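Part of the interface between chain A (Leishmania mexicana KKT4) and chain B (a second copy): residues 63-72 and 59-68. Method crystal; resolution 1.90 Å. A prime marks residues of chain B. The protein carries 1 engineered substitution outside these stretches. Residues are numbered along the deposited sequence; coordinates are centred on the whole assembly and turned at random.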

# COMPACT_ATOMS: atom_id res chain seq x y z
N VAL A 63 0.34 19.14 -8.52
CA VAL A 63 -0.16 19.30 -9.88
C VAL A 63 -1.50 20.02 -9.87
O VAL A 63 -1.77 20.87 -10.72
CB VAL A 63 -0.26 17.94 -10.59
CG1 VAL A 63 -1.11 18.06 -11.87
CG2 VAL A 63 1.14 17.42 -10.91
N ILE A 64 -2.37 19.69 -8.91
CA ILE A 64 -3.66 20.37 -8.82
C ILE A 64 -3.45 21.86 -8.52
O ILE A 64 -4.10 22.73 -9.12
CB ILE A 64 -4.54 19.69 -7.75
CG1 ILE A 64 -4.91 18.27 -8.21
CG2 ILE A 64 -5.76 20.54 -7.43
CD1 ILE A 64 -5.40 17.39 -7.10
N HIS A 65 -2.54 22.16 -7.61
CA HIS A 65 -2.29 23.55 -7.24
C HIS A 65 -1.76 24.34 -8.42
O HIS A 65 -2.17 25.48 -8.66
CB HIS A 65 -1.33 23.58 -6.05
CG HIS A 65 -0.80 24.94 -5.72
ND1 HIS A 65 0.47 25.35 -6.05
CD2 HIS A 65 -1.38 26.00 -5.10
CE1 HIS A 65 0.66 26.59 -5.65
NE2 HIS A 65 -0.45 27.01 -5.07
N ARG A 66 -0.84 23.76 -9.18
CA ARG A 66 -0.30 24.45 -10.33
C ARG A 66 -1.38 24.67 -11.38
O ARG A 66 -1.45 25.73 -12.03
CB ARG A 66 0.86 23.64 -10.91
CG ARG A 66 1.31 24.13 -12.28
CD ARG A 66 2.39 23.23 -12.88
NE ARG A 66 1.80 22.01 -13.43
CZ ARG A 66 2.47 21.11 -14.14
NH1 ARG A 66 3.76 21.30 -14.37
NH2 ARG A 66 1.85 20.04 -14.62
N LYS A 67 -2.28 23.69 -11.52
CA LYS A 67 -3.38 23.85 -12.46
C LYS A 67 -4.28 25.02 -12.07
O LYS A 67 -4.67 25.82 -12.92
CB LYS A 67 -4.18 22.56 -12.56
CG LYS A 67 -5.26 22.58 -13.67
CD LYS A 67 -5.93 21.22 -13.79
CE LYS A 67 -6.91 21.20 -14.94
NZ LYS A 67 -6.19 21.37 -16.23
N ASP A 68 -4.62 25.12 -10.79
CA ASP A 68 -5.41 26.27 -10.34
C ASP A 68 -4.67 27.57 -10.60
O ASP A 68 -5.24 28.52 -11.17
CB ASP A 68 -5.74 26.14 -8.85
CG ASP A 68 -6.90 25.20 -8.57
OD1 ASP A 68 -7.72 24.95 -9.49
OD2 ASP A 68 -6.99 24.70 -7.43
N GLU A 69 -3.39 27.61 -10.27
CA GLU A 69 -2.59 28.84 -10.44
C GLU A 69 -2.57 29.26 -11.92
O GLU A 69 -2.84 30.42 -12.20
CB GLU A 69 -1.17 28.59 -9.95
CG GLU A 69 -0.29 29.80 -9.81
CD GLU A 69 1.10 29.47 -9.30
OE1 GLU A 69 2.04 29.48 -10.11
OE2 GLU A 69 1.24 29.18 -8.11
N VAL A 70 -2.27 28.32 -12.80
CA VAL A 70 -2.14 28.63 -14.25
C VAL A 70 -3.50 29.02 -14.84
O VAL A 70 -3.56 29.96 -15.61
CB VAL A 70 -1.47 27.45 -14.98
CG1 VAL A 70 -1.70 27.47 -16.48
CG2 VAL A 70 0.01 27.37 -14.66
N GLN A 71 -4.53 28.33 -14.44
CA GLN A 71 -5.87 28.63 -14.97
C GLN A 71 -6.29 30.01 -14.50
O GLN A 71 -6.85 30.73 -15.30
CB GLN A 71 -6.85 27.54 -14.57
CG GLN A 71 -6.66 26.27 -15.39
CD GLN A 71 -7.72 25.22 -15.14
OE1 GLN A 71 -8.38 25.21 -14.11
NE2 GLN A 71 -7.90 24.35 -16.12
N GLU A 72 -6.11 30.28 -13.21
CA GLU A 72 -6.55 31.58 -12.68
C GLU A 72 -5.79 32.73 -13.32
O GLU A 72 -6.37 33.79 -13.61
CB GLU A 72 -6.39 31.59 -11.16
CG GLU A 72 -7.01 32.83 -10.51
CD GLU A 72 -6.74 32.91 -9.02
OE1 GLU A 72 -5.95 33.79 -8.62
OE2 GLU A 72 -7.31 32.10 -8.25
N ALA B 59 -9.53 10.19 -7.42
CA ALA B 59 -9.87 11.53 -6.93
C ALA B 59 -9.05 12.57 -7.69
O ALA B 59 -9.63 13.55 -8.12
CB ALA B 59 -9.59 11.59 -5.46
N TYR B 60 -7.77 12.34 -7.85
CA TYR B 60 -6.92 13.27 -8.61
C TYR B 60 -7.50 13.41 -10.03
O TYR B 60 -7.70 14.52 -10.48
CB TYR B 60 -5.49 12.78 -8.68
CG TYR B 60 -4.64 13.41 -9.75
CD1 TYR B 60 -4.11 14.67 -9.58
CD2 TYR B 60 -4.37 12.74 -10.93
CE1 TYR B 60 -3.32 15.25 -10.56
CE2 TYR B 60 -3.60 13.31 -11.92
CZ TYR B 60 -3.08 14.58 -11.74
OH TYR B 60 -2.31 15.12 -12.71
N ASN B 61 -7.74 12.29 -10.69
CA ASN B 61 -8.24 12.32 -12.10
C ASN B 61 -9.58 13.08 -12.14
O ASN B 61 -9.77 13.85 -13.06
CB ASN B 61 -8.23 10.92 -12.72
CG ASN B 61 -6.87 10.38 -13.07
OD1 ASN B 61 -5.95 11.13 -13.34
ND2 ASN B 61 -6.74 9.07 -13.07
N ALA B 62 -10.45 12.89 -11.17
CA ALA B 62 -11.76 13.55 -11.16
C ALA B 62 -11.57 15.06 -11.00
O ALA B 62 -12.27 15.82 -11.64
CB ALA B 62 -12.63 13.02 -10.08
N VAL B 63 -10.65 15.45 -10.13
CA VAL B 63 -10.40 16.86 -9.90
C VAL B 63 -9.83 17.51 -11.16
O VAL B 63 -10.22 18.62 -11.53
CB VAL B 63 -9.47 17.05 -8.68
CG1 VAL B 63 -9.06 18.53 -8.50
CG2 VAL B 63 -10.16 16.55 -7.43
N ILE B 64 -8.89 16.84 -11.83
CA ILE B 64 -8.35 17.40 -13.06
C ILE B 64 -9.46 17.56 -14.10
O ILE B 64 -9.60 18.60 -14.73
CB ILE B 64 -7.19 16.55 -13.59
CG1 ILE B 64 -6.05 16.52 -12.57
CG2 ILE B 64 -6.73 17.07 -14.94
CD1 ILE B 64 -5.39 17.86 -12.40
N HIS B 65 -10.29 16.52 -14.25
CA HIS B 65 -11.42 16.59 -15.18
C HIS B 65 -12.36 17.75 -14.82
O HIS B 65 -12.74 18.55 -15.69
CB HIS B 65 -12.16 15.24 -15.20
CG HIS B 65 -13.40 15.25 -16.03
ND1 HIS B 65 -14.64 15.56 -15.52
CD2 HIS B 65 -13.58 15.03 -17.35
CE1 HIS B 65 -15.54 15.51 -16.49
NE2 HIS B 65 -14.92 15.20 -17.61
N ARG B 66 -12.73 17.86 -13.54
CA ARG B 66 -13.64 18.92 -13.11
C ARG B 66 -13.08 20.31 -13.40
O ARG B 66 -13.79 21.19 -13.90
CB ARG B 66 -13.95 18.78 -11.62
N LYS B 67 -11.80 20.53 -13.08
CA LYS B 67 -11.21 21.85 -13.29
C LYS B 67 -11.05 22.19 -14.77
O LYS B 67 -11.08 23.37 -15.14
CB LYS B 67 -9.87 21.94 -12.58
CG LYS B 67 -10.04 21.97 -11.08
CD LYS B 67 -8.73 22.08 -10.36
CE LYS B 67 -8.97 22.33 -8.88
NZ LYS B 67 -9.79 23.56 -8.66
N ASP B 68 -10.86 21.17 -15.62
CA ASP B 68 -10.87 21.39 -17.06
C ASP B 68 -12.25 21.86 -17.52
O ASP B 68 -12.38 22.85 -18.26
CB ASP B 68 -10.46 20.11 -17.80
CG ASP B 68 -8.94 19.93 -17.85
OD1 ASP B 68 -8.21 20.94 -17.86
OD2 ASP B 68 -8.48 18.76 -17.88

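This contact is a parallel, nearly in-register pairing of two helices from two copies of KKT4, in which an apolar layer packs knob-into-hole and a reciprocal pair of lysine-aspartate salt bridges follows it. Both stretches are helical throughout and continue in both directions; their axes run at 5° to each other and approach to 10.7 Å. The CA atoms of Ile64 and Ile64′ lie 7.0 Å apart, and further along Asp68 CA is nearest Lys67′ CA at 7.9 Å, so the closest CA pairs are not like with like along the whole contact. Together the stretches bury 493 Å².

Ile64 is the knob of the apolar layer. Its CA-to-CB bond points sideways, but the end of the side chain comes nearer and sits among Tyr60′, Val63′, Ile64′ and Lys67′. Its CD1 reaches CD1 of Tyr60′ at 3.9 Å, its CG2 lies 4.0 Å from Val63′ CG1, and its CG1 is 4.2 Å from Ile64′ CD1. The two isoleucines share the m rotamer at chi1 but differ at chi2, t in Ile64 and m in Ile64′, so the equivalent side chains are not arranged identically. Tyr60′ offers its ring edge: Ile64 CD1 and Val63 CG1 both lie near the ring plane, and Val63 CG1 approaches the ring at CE1 (3.8 Å) and the hydroxyl OH at 3.3 Å. Ile64′ CD1 in turn packs 3.7 Å from Lys67 CD, where the lysine contributes its aliphatic chain rather than its charge.

One turn on, the lysines cross the interface in both directions. Lys67 NZ donates to Asp68′ OD1 at 2.6 Å, and Lys67′ NZ donates to Asp68 OD1 at 2.6 Å; both pairs are short salt bridges. The matching distances conceal different routes, because chi1 is t in Lys67 and m in Lys67′. Lys67′ also acts as a knob among Ile64, Lys67, Asp68 and Gln71, and its methylenes do apolar work on the way to the carboxylate: CE lies 4.0 Å from Ile64 CG2, and CB is 3.9 Å from Lys67 CE.

Gln71 extends the contact toward the C-terminal end. Its NE2 makes a weak hydrogen bond to the backbone O of Lys67′, 3.5 Å long with an angle of 139° at the hydrogen. Its OE1 lies 3.4 Å from that same Lys67′ O, but both atoms are acceptors and no hydrogen bond joins them. His65 and His65′ point away from the partner helix and take no part.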